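Local coordinates for uncharacterized protein YjgB (Bacillus subtilis, PDB 4YGT) that is of unknown function but is probably a secreted lipoprotein, and was the first structurally characterised member of the DUF4309 family, at residues Pro33-Gly38 against Pro76-Ser81; Leu39-Ser44 against Met86-Ile91; Phe66-Trp71 against Arg92-Gly97. All blocks are in the same frame, centred on the assembly; numbering follows the deposited sequence.

Contact 1 (Pro33-Gly38 against Pro76-Ser81); sequences PQQAQG and PGYGFS. With EDO (1,2-ethanediol), chain C.
Y78 points its ring from strand 77-82 at the short 3-10 turn of Q35 and A36, and its hydroxyl ends near P33 O and Q35 OE1. The methyl of A36 lies obliquely against the ring, CB standing 3.7 Å from Y78 CE1, and the same CB meets the F80 ring at its edge, 4.5 Å from F80 CZ. Q35 crosses Y78 at about a right angle, its amide plane turned 47° from the ring. A bend at chi2 (73°) turns Q35 CD toward P76 CD, 4.0 Å away, and OE1 reaches two neighbours: Y78 OH at 3.5 Å, a weak hydrogen bond at best, and CD of P76, whose ring meets the amide tip to tip. The arrangement is that of a loop laid across one face of an antiparallel sheet, here between helices 14-27 and 46-53, with F53 of the second helix packing against both the Y78 and F80 rings. A water in the plane of the Y78 ring bridges the two segments; it donates to P33 O at 2.7 Å and lies 2.6 Å from Y78 OH. P33 O also takes a weak bond from A36 N, at 3.3 Å, so the carbonyl that meets the water also helps to close the turn.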
loop_
_atom_site.group_PDB
_atom_site.type_symbol
_atom_site.label_atom_id
_atom_site.label_comp_id
_atom_site.label_asym_id
_atom_site.label_seq_id
_atom_site.Cartn_x
_atom_site.Cartn_y
_atom_site.Cartn_z
ATOM N N PRO A 33 4.595 -0.902 7.012
ATOM C CA PRO A 33 5.653 -1.594 7.763
ATOM C C PRO A 33 6.869 -1.986 6.927
ATOM O O PRO A 33 6.988 -1.643 5.734
ATOM C CB PRO A 33 4.942 -2.837 8.316
ATOM C CG PRO A 33 3.527 -2.791 7.776
ATOM C CD PRO A 33 3.508 -1.832 6.654
ATOM N N GLN A 34 7.805 -2.695 7.609
ATOM C CA GLN A 34 9.028 -3.285 7.060
ATOM C C GLN A 34 9.971 -2.226 6.449
ATOM O O GLN A 34 10.479 -1.378 7.178
ATOM C CB GLN A 34 8.680 -4.389 6.020
ATOM C CG GLN A 34 7.785 -5.536 6.532
ATOM C CD GLN A 34 8.422 -6.349 7.629
ATOM O OE1 GLN A 34 8.196 -6.104 8.822
ATOM N NE2 GLN A 34 9.250 -7.319 7.247
ATOM N N GLN A 35 10.219 -2.295 5.129
ATOM C CA GLN A 35 11.157 -1.419 4.422
ATOM C C GLN A 35 10.705 0.045 4.442
ATOM O O GLN A 35 11.553 0.944 4.541
ATOM C CB GLN A 35 11.362 -1.893 2.968
ATOM C CG GLN A 35 11.999 -3.298 2.831
ATOM C CD GLN A 35 11.109 -4.496 3.180
ATOM O OE1 GLN A 35 9.864 -4.428 3.153
ATOM N NE2 GLN A 35 11.738 -5.636 3.494
ATOM N N ALA A 36 9.373 0.277 4.414
ATOM C CA ALA A 36 8.791 1.616 4.409
ATOM C C ALA A 36 8.716 2.221 5.809
ATOM O O ALA A 36 8.296 3.369 5.958
ATOM C CB ALA A 36 7.406 1.582 3.773
ATOM N N GLN A 37 9.159 1.495 6.827
ATOM C CA GLN A 37 9.086 1.978 8.220
ATOM C C GLN A 37 9.680 3.379 8.423
ATOM O O GLN A 37 10.778 3.645 7.937
ATOM C CB GLN A 37 9.808 1.016 9.154
ATOM C CG GLN A 37 9.398 1.198 10.597
ATOM C CD GLN A 37 10.391 0.597 11.539
ATOM O OE1 GLN A 37 11.064 -0.397 11.244
ATOM N NE2 GLN A 37 10.484 1.180 12.702
ATOM N N GLY A 38 8.934 4.240 9.131
ATOM C CA GLY A 38 9.367 5.585 9.487
ATOM C C GLY A 38 9.189 6.618 8.401
ATOM O O GLY A 38 9.642 7.754 8.561
ATOM N N PRO A 76 9.100 -6.330 -1.113
ATOM C CA PRO A 76 7.962 -5.907 -1.941
ATOM C C PRO A 76 8.172 -4.601 -2.718
ATOM O O PRO A 76 9.083 -3.823 -2.440
ATOM C CB PRO A 76 6.838 -5.734 -0.910
ATOM C CG PRO A 76 7.547 -5.370 0.337
ATOM C CD PRO A 76 8.809 -6.156 0.328
ATOM N N GLY A 77 7.275 -4.373 -3.670
ATOM C CA GLY A 77 7.230 -3.160 -4.461
ATOM C C GLY A 77 6.505 -2.064 -3.721
ATOM O O GLY A 77 5.603 -2.339 -2.927
ATOM N N TYR A 78 6.928 -0.814 -3.940
ATOM C CA TYR A 78 6.297 0.370 -3.343
ATOM C C TYR A 78 6.195 1.477 -4.326
ATOM O O TYR A 78 7.013 1.578 -5.230
ATOM C CB TYR A 78 7.031 0.945 -2.117
ATOM C CG TYR A 78 7.023 0.080 -0.894
ATOM C CD1 TYR A 78 5.980 0.144 0.030
ATOM C CD2 TYR A 78 8.077 -0.774 -0.628
ATOM C CE1 TYR A 78 5.989 -0.652 1.177
ATOM C CE2 TYR A 78 8.108 -1.549 0.516
ATOM C CZ TYR A 78 7.059 -1.511 1.397
ATOM O OH TYR A 78 7.193 -2.350 2.469
ATOM N N GLY A 79 5.247 2.362 -4.057
ATOM C CA GLY A 79 5.008 3.588 -4.788
ATOM C C GLY A 79 4.801 4.703 -3.788
ATOM O O GLY A 79 4.161 4.512 -2.757
ATOM N N PHE A 80 5.386 5.860 -4.060
ATOM C CA PHE A 80 5.221 7.048 -3.236
ATOM C C PHE A 80 4.821 8.223 -4.101
ATOM O O PHE A 80 5.495 8.524 -5.070
ATOM C CB PHE A 80 6.517 7.372 -2.486
ATOM C CG PHE A 80 6.962 6.280 -1.546
ATOM C CD1 PHE A 80 7.742 5.219 -2.004
ATOM C CD2 PHE A 80 6.597 6.305 -0.205
ATOM C CE1 PHE A 80 8.153 4.211 -1.136
ATOM C CE2 PHE A 80 7.005 5.290 0.659
ATOM C CZ PHE A 80 7.778 4.252 0.185
ATOM N N SER A 81 3.710 8.859 -3.779
ATOM C CA SER A 81 3.293 10.111 -4.413
ATOM C C SER A 81 3.511 11.211 -3.366
ATOM O O SER A 81 3.570 10.918 -2.167
ATOM C CB SER A 81 1.852 10.039 -4.910
ATOM O OG SER A 81 0.928 10.046 -3.837
HETATM C C1 EDO C . 12.984 -2.012 -2.491
HETATM O O1 EDO C . 12.531 -1.516 -3.732
HETATM C C2 EDO C . 12.191 -3.258 -2.089
HETATM O O2 EDO C . 12.194 -4.183 -3.165
HETATM O O HOH W 1 5.062 -2.090 3.846
#

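Contact 2 (Leu39-Ser44 against Met86-Ile91); sequences LTINKS and MTISEI
L39-S44 folds back on itself beside the start of strand 88-95, and two backbone hydrogen bonds tie it to I88, from N42 N to I88 O at 2.8 Å and from I88 N to S44 O at 2.9 Å. The second is nearly linear at the acceptor, with a C=O...N angle of 164°. Between these bonds the I88 side chain enters the concave side of the loop. Its CG1, anti to the carbonyl carbon (chi1 -57°), lies 3.4 Å from S44 O, and CD1 sits 3.8 Å from both L39 CB and S44 CB; CG2 meets I41 CG1 at 4.1 Å, the two isoleucines crossing at about a right angle. An alanine in place of I88 would probably leave a gap between L39, I41 and S44 where CG1, CG2 and CD1 had been. I91 brings CD1 to within 3.5 Å of L39 O. At the outer end T87 OG1 lies 3.5 Å from N42 OD1, but its hydrogen bond goes to D85. The loop is braced internally: T40 O accepts from both K43 N and S44 N, while S44 OG receives T40 N. Just past the I88 bonds, S89 and E90 both face S81 of strand 77-82, a classic beta bulge in strand 88-95 of the antiparallel sheet.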
loop_
_atom_site.group_PDB
_atom_site.type_symbol
_atom_site.label_atom_id
_atom_site.label_comp_id
_atom_site.label_asym_id
_atom_site.label_seq_id
_atom_site.Cartn_x
_atom_site.Cartn_y
_atom_site.Cartn_z
ATOM N N LEU A 39 8.522 6.242 7.289
ATOM C CA LEU A 39 8.200 7.178 6.218
ATOM C C LEU A 39 6.728 7.549 6.389
ATOM O O LEU A 39 5.850 6.775 6.021
ATOM C CB LEU A 39 8.513 6.570 4.835
ATOM C CG LEU A 39 9.987 6.273 4.546
ATOM C CD1 LEU A 39 10.125 5.417 3.307
ATOM C CD2 LEU A 39 10.783 7.553 4.410
ATOM N N THR A 40 6.466 8.711 6.983
ATOM C CA THR A 40 5.132 9.163 7.384
ATOM C C THR A 40 4.440 10.074 6.361
ATOM O O THR A 40 5.002 11.086 5.923
ATOM C CB THR A 40 5.217 9.871 8.749
ATOM O OG1 THR A 40 6.057 9.101 9.588
ATOM C CG2 THR A 40 3.843 10.047 9.451
ATOM N N ILE A 41 3.166 9.761 6.081
ATOM C CA ILE A 41 2.306 10.581 5.215
ATOM C C ILE A 41 2.257 12.014 5.780
ATOM O O ILE A 41 2.185 12.178 6.996
ATOM C CB ILE A 41 0.895 9.930 5.076
ATOM C CG1 ILE A 41 0.975 8.796 4.033
ATOM C CG2 ILE A 41 -0.202 10.959 4.670
ATOM C CD1 ILE A 41 0.163 7.735 4.306
ATOM N N ASN A 42 2.415 13.029 4.892
ATOM C CA ASN A 42 2.364 14.473 5.163
ATOM C C ASN A 42 3.516 14.958 6.077
ATOM O O ASN A 42 3.504 16.115 6.507
ATOM C CB ASN A 42 0.993 14.846 5.786
ATOM C CG ASN A 42 0.435 16.198 5.419
ATOM O OD1 ASN A 42 1.013 16.985 4.650
ATOM N ND2 ASN A 42 -0.722 16.498 5.983
ATOM N N LYS A 43 4.506 14.087 6.362
ATOM C CA LYS A 43 5.615 14.419 7.252
ATOM C C LYS A 43 6.961 14.077 6.590
ATOM O O LYS A 43 7.808 14.958 6.478
ATOM C CB LYS A 43 5.437 13.687 8.592
ATOM C CG LYS A 43 6.155 14.305 9.784
ATOM C CD LYS A 43 5.885 13.528 11.099
ATOM C CE LYS A 43 4.476 13.678 11.671
ATOM N NZ LYS A 43 4.213 15.043 12.212
ATOM N N SER A 44 7.158 12.828 6.141
ATOM C CA SER A 44 8.403 12.445 5.473
ATOM C C SER A 44 8.372 12.979 4.044
ATOM O O SER A 44 7.282 13.161 3.477
ATOM C CB SER A 44 8.595 10.934 5.494
ATOM O OG SER A 44 8.651 10.477 6.834
HETATM N N MSE A 86 6.438 18.529 -1.158
HETATM C CA MSE A 86 7.297 17.344 -1.295
HETATM C C MSE A 86 7.158 16.329 -0.145
HETATM O O MSE A 86 7.985 15.429 -0.052
HETATM C CB MSE A 86 8.768 17.713 -1.505
HETATM C CG MSE A 86 9.023 18.359 -2.852
HETATM SE SE MSE A 86 10.884 18.860 -3.060
HETATM C CE MSE A 86 11.630 17.081 -3.556
ATOM N N THR A 87 6.096 16.417 0.677
ATOM C CA THR A 87 5.864 15.409 1.724
ATOM C C THR A 87 5.026 14.297 1.095
ATOM O O THR A 87 4.353 14.539 0.092
ATOM C CB THR A 87 5.218 15.998 2.993
ATOM O OG1 THR A 87 3.917 16.496 2.677
ATOM C CG2 THR A 87 6.063 17.077 3.641
ATOM N N ILE A 88 5.071 13.086 1.656
ATOM C CA ILE A 88 4.352 11.933 1.103
ATOM C C ILE A 88 2.808 12.144 1.146
ATOM O O ILE A 88 2.227 12.386 2.208
ATOM C CB ILE A 88 4.776 10.624 1.825
ATOM C CG1 ILE A 88 6.321 10.376 1.728
ATOM C CG2 ILE A 88 3.969 9.415 1.320
ATOM C CD1 ILE A 88 6.822 9.165 2.586
ATOM N N SER A 89 2.147 12.023 -0.019
ATOM C CA SER A 89 0.685 12.132 -0.053
ATOM C C SER A 89 0.048 10.751 -0.028
ATOM O O SER A 89 -1.041 10.620 0.513
ATOM C CB SER A 89 0.194 12.937 -1.253
ATOM O OG SER A 89 0.775 12.523 -2.473
ATOM N N GLU A 90 0.734 9.704 -0.567
ATOM C CA GLU A 90 0.188 8.345 -0.598
ATOM C C GLU A 90 1.277 7.310 -0.690
ATOM O O GLU A 90 2.300 7.533 -1.353
ATOM C CB GLU A 90 -0.783 8.204 -1.789
ATOM C CG GLU A 90 -1.531 6.882 -1.897
ATOM C CD GLU A 90 -2.580 6.809 -2.989
ATOM O OE1 GLU A 90 -3.080 7.871 -3.427
ATOM O OE2 GLU A 90 -2.927 5.674 -3.383
ATOM N N ILE A 91 1.065 6.171 -0.010
ATOM C CA ILE A 91 2.005 5.039 -0.086
ATOM C C ILE A 91 1.225 3.893 -0.715
ATOM O O ILE A 91 0.076 3.666 -0.352
ATOM C CB ILE A 91 2.687 4.642 1.275
ATOM C CG1 ILE A 91 3.328 5.874 1.961
ATOM C CG2 ILE A 91 3.730 3.523 1.068
ATOM C CD1 ILE A 91 3.811 5.688 3.417
#

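Contact 3 (Phe66-Trp71 against Arg92-Gly97); sequences FDLYHW and RYFGTG. With EDO (1,2-ethanediol), chain D; SO4 (sulfate ion), chain B; EDO (1,2-ethanediol), chain C.
This is a side-chain contact across a sheet: strands 67-69 and 88-95 are separated by strand 77-82, and no hydrogen bond joins F66-W71 to R92-G97. The two segments run 28° apart in direction, and two pairs of side chains, F66 with R92 and L68 with F94, meet over the intervening strand. At one end the R92 guanidinium lies against the F66 ring, the planes 31° apart, with F66 CZ 3.3 Å above the centre of the guanidinium and R92 NH1 over a face of the ring. A bend at chi3 (-82°) turns R92 NE toward the ring, 3.7 Å from F66 CZ. R92 NH2 forms a salt bridge with E90, and a weak bond joins it to a sulfate that is probably from the crystallisation liquor. Further along, L68 CD2 touches F94 CE2 at 3.8 Å, the two side chains crossing at about a right angle. Beyond the strand, W71 packs separately, its indole lying over the T96-G97 backbone. G97 CA is 3.7 Å from the centroid of the five-membered ring in a CH-pi contact, and G97 N rides 3.4 Å above the indole plane. On the rim, W71 CZ3 comes within 3.4 Å of F94 O, a carbonyl that accepts from R100. An arginine laid over a phenylalanine ring and a leucine against another thus join the first and third strands of an antiparallel meander, over the strand between them.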
loop_
_atom_site.group_PDB
_atom_site.type_symbol
_atom_site.label_atom_id
_atom_site.label_comp_id
_atom_site.label_asym_id
_atom_site.label_seq_id
_atom_site.Cartn_x
_atom_site.Cartn_y
_atom_site.Cartn_z
ATOM N N PHE A 66 3.938 8.624 -9.134
ATOM C CA PHE A 66 4.544 7.792 -8.093
ATOM C C PHE A 66 5.978 7.475 -8.356
ATOM O O PHE A 66 6.323 7.048 -9.453
ATOM C CB PHE A 66 3.805 6.446 -7.929
ATOM C CG PHE A 66 2.489 6.557 -7.202
ATOM C CD1 PHE A 66 1.337 6.956 -7.873
ATOM C CD2 PHE A 66 2.405 6.295 -5.839
ATOM C CE1 PHE A 66 0.134 7.119 -7.187
ATOM C CE2 PHE A 66 1.206 6.435 -5.160
ATOM C CZ PHE A 66 0.080 6.863 -5.832
ATOM N N ASP A 67 6.815 7.618 -7.322
ATOM C CA ASP A 67 8.191 7.112 -7.352
ATOM C C ASP A 67 8.014 5.621 -7.185
ATOM O O ASP A 67 7.471 5.202 -6.164
ATOM C CB ASP A 67 9.049 7.740 -6.241
ATOM C CG ASP A 67 9.757 9.008 -6.646
ATOM O OD1 ASP A 67 9.830 9.293 -7.870
ATOM O OD2 ASP A 67 10.250 9.706 -5.758
ATOM N N LEU A 68 8.304 4.832 -8.230
ATOM C CA LEU A 68 8.026 3.394 -8.169
ATOM C C LEU A 68 9.280 2.533 -7.951
ATOM O O LEU A 68 10.307 2.693 -8.617
ATOM C CB LEU A 68 7.284 2.941 -9.423
ATOM C CG LEU A 68 5.883 3.486 -9.579
ATOM C CD1 LEU A 68 5.463 3.464 -11.042
ATOM C CD2 LEU A 68 4.887 2.735 -8.683
ATOM N N TYR A 69 9.170 1.636 -6.964
ATOM C CA TYR A 69 10.224 0.716 -6.561
ATOM C C TYR A 69 9.708 -0.673 -6.794
ATOM O O TYR A 69 8.696 -1.073 -6.223
ATOM C CB TYR A 69 10.624 0.965 -5.102
ATOM C CG TYR A 69 11.227 2.340 -4.896
ATOM C CD1 TYR A 69 12.585 2.562 -5.087
ATOM C CD2 TYR A 69 10.434 3.424 -4.523
ATOM C CE1 TYR A 69 13.147 3.823 -4.904
ATOM C CE2 TYR A 69 10.984 4.694 -4.328
ATOM C CZ TYR A 69 12.341 4.887 -4.526
ATOM O OH TYR A 69 12.903 6.120 -4.320
ATOM N N HIS A 70 10.338 -1.362 -7.728
ATOM C CA HIS A 70 9.954 -2.700 -8.147
ATOM C C HIS A 70 10.185 -3.699 -7.030
ATOM O O HIS A 70 11.078 -3.500 -6.214
ATOM C CB HIS A 70 10.786 -3.094 -9.389
ATOM C CG HIS A 70 10.153 -4.165 -10.211
ATOM N ND1 HIS A 70 10.364 -5.501 -9.939
ATOM C CD2 HIS A 70 9.327 -4.058 -11.277
ATOM C CE1 HIS A 70 9.666 -6.166 -10.845
ATOM N NE2 HIS A 70 9.017 -5.339 -11.666
ATOM N N TRP A 71 9.398 -4.779 -6.994
ATOM C CA TRP A 71 9.628 -5.850 -6.031
ATOM C C TRP A 71 10.939 -6.555 -6.401
ATOM O O TRP A 71 11.292 -6.640 -7.576
ATOM C CB TRP A 71 8.442 -6.847 -5.938
ATOM C CG TRP A 71 7.873 -7.350 -7.246
ATOM C CD1 TRP A 71 8.523 -8.079 -8.205
ATOM C CD2 TRP A 71 6.498 -7.262 -7.671
ATOM N NE1 TRP A 71 7.648 -8.434 -9.210
ATOM C CE2 TRP A 71 6.396 -7.942 -8.907
ATOM C CE3 TRP A 71 5.344 -6.640 -7.133
ATOM C CZ2 TRP A 71 5.187 -8.020 -9.622
ATOM C CZ3 TRP A 71 4.147 -6.730 -7.835
ATOM C CH2 TRP A 71 4.077 -7.406 -9.065
ATOM N N ARG A 92 1.825 3.235 -1.703
ATOM C CA ARG A 92 1.255 2.115 -2.410
ATOM C C ARG A 92 2.171 0.896 -2.222
ATOM O O ARG A 92 3.355 0.958 -2.548
ATOM C CB ARG A 92 1.094 2.508 -3.877
ATOM C CG ARG A 92 0.105 1.682 -4.649
ATOM C CD ARG A 92 -0.276 2.389 -5.928
ATOM N NE ARG A 92 -1.313 3.406 -5.742
ATOM C CZ ARG A 92 -1.760 4.187 -6.720
ATOM N NH1 ARG A 92 -1.232 4.108 -7.933
ATOM N NH2 ARG A 92 -2.702 5.086 -6.482
ATOM N N TYR A 93 1.623 -0.184 -1.635
ATOM C CA TYR A 93 2.267 -1.468 -1.359
ATOM C C TYR A 93 1.842 -2.458 -2.457
ATOM O O TYR A 93 0.655 -2.723 -2.603
ATOM C CB TYR A 93 1.868 -1.938 0.054
ATOM C CG TYR A 93 2.396 -3.293 0.454
ATOM C CD1 TYR A 93 3.658 -3.431 1.023
ATOM C CD2 TYR A 93 1.626 -4.440 0.288
ATOM C CE1 TYR A 93 4.165 -4.687 1.358
ATOM C CE2 TYR A 93 2.116 -5.699 0.636
ATOM C CZ TYR A 93 3.387 -5.818 1.174
ATOM O OH TYR A 93 3.882 -7.061 1.508
ATOM N N PHE A 94 2.812 -3.007 -3.228
ATOM C CA PHE A 94 2.496 -3.868 -4.365
ATOM C C PHE A 94 2.688 -5.369 -4.117
ATOM O O PHE A 94 2.377 -6.184 -4.999
ATOM C CB PHE A 94 3.360 -3.448 -5.542
ATOM C CG PHE A 94 2.921 -2.128 -6.130
ATOM C CD1 PHE A 94 1.893 -2.072 -7.070
ATOM C CD2 PHE A 94 3.585 -0.949 -5.805
ATOM C CE1 PHE A 94 1.506 -0.852 -7.628
ATOM C CE2 PHE A 94 3.204 0.264 -6.368
ATOM C CZ PHE A 94 2.177 0.309 -7.280
ATOM N N GLY A 95 3.180 -5.725 -2.928
ATOM C CA GLY A 95 3.502 -7.108 -2.613
ATOM C C GLY A 95 4.746 -7.517 -3.379
ATOM O O GLY A 95 5.443 -6.658 -3.923
ATOM N N THR A 96 5.016 -8.825 -3.464
ATOM C CA THR A 96 6.169 -9.367 -4.202
ATOM C C THR A 96 5.687 -10.107 -5.469
ATOM O O THR A 96 4.476 -10.295 -5.673
ATOM C CB THR A 96 7.016 -10.286 -3.287
ATOM O OG1 THR A 96 6.373 -11.557 -3.161
ATOM C CG2 THR A 96 7.252 -9.694 -1.900
ATOM N N GLY A 97 6.641 -10.498 -6.312
ATOM C CA GLY A 97 6.380 -11.266 -7.522
ATOM C C GLY A 97 6.598 -12.731 -7.236
ATOM O O GLY A 97 5.797 -13.569 -7.664
HETATM C C1 EDO D . 10.624 -10.251 -7.058
HETATM O O1 EDO D . 9.378 -10.693 -6.496
HETATM C C2 EDO D . 10.917 -10.808 -8.479
HETATM O O2 EDO D . 10.743 -9.802 -9.480
HETATM S S SO4 B . -3.099 7.390 -10.446
HETATM O O1 SO4 B . -2.557 8.713 -10.779
HETATM O O2 SO4 B . -2.160 6.319 -10.760
HETATM O O3 SO4 B . -3.414 7.377 -9.012
HETATM O O4 SO4 B . -4.307 7.117 -11.201
HETATM C C1 EDO C . 12.984 -2.012 -2.491
HETATM O O1 EDO C . 12.531 -1.516 -3.732
HETATM C C2 EDO C . 12.191 -3.258 -2.089
HETATM O O2 EDO C . 12.194 -4.183 -3.165
#

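Three neighbouring strands of the antiparallel sheet, 67-69, 77-82 and 88-95, link the contacts. Contacts 1 and 2 set successive parts of the loop between helices 14-27 and 46-53 on two adjacent strands, whereas contact 3 spans the outer pair of the three. Contacts 2 and 3 share strand 88-95, yet their centres lie about 16 Å apart. All are partly buried, but the centres of contacts 1 and 3 lie about 8 Å from the chain centre, that of contact 2 about 13 Å. The chemistry differs accordingly: a tyrosine and a bridging water in contact 1, main-chain bonds round an isoleucine in contact 2, and face-on and apolar side-chain packing with no hydrogen bond between the segments in contact 3.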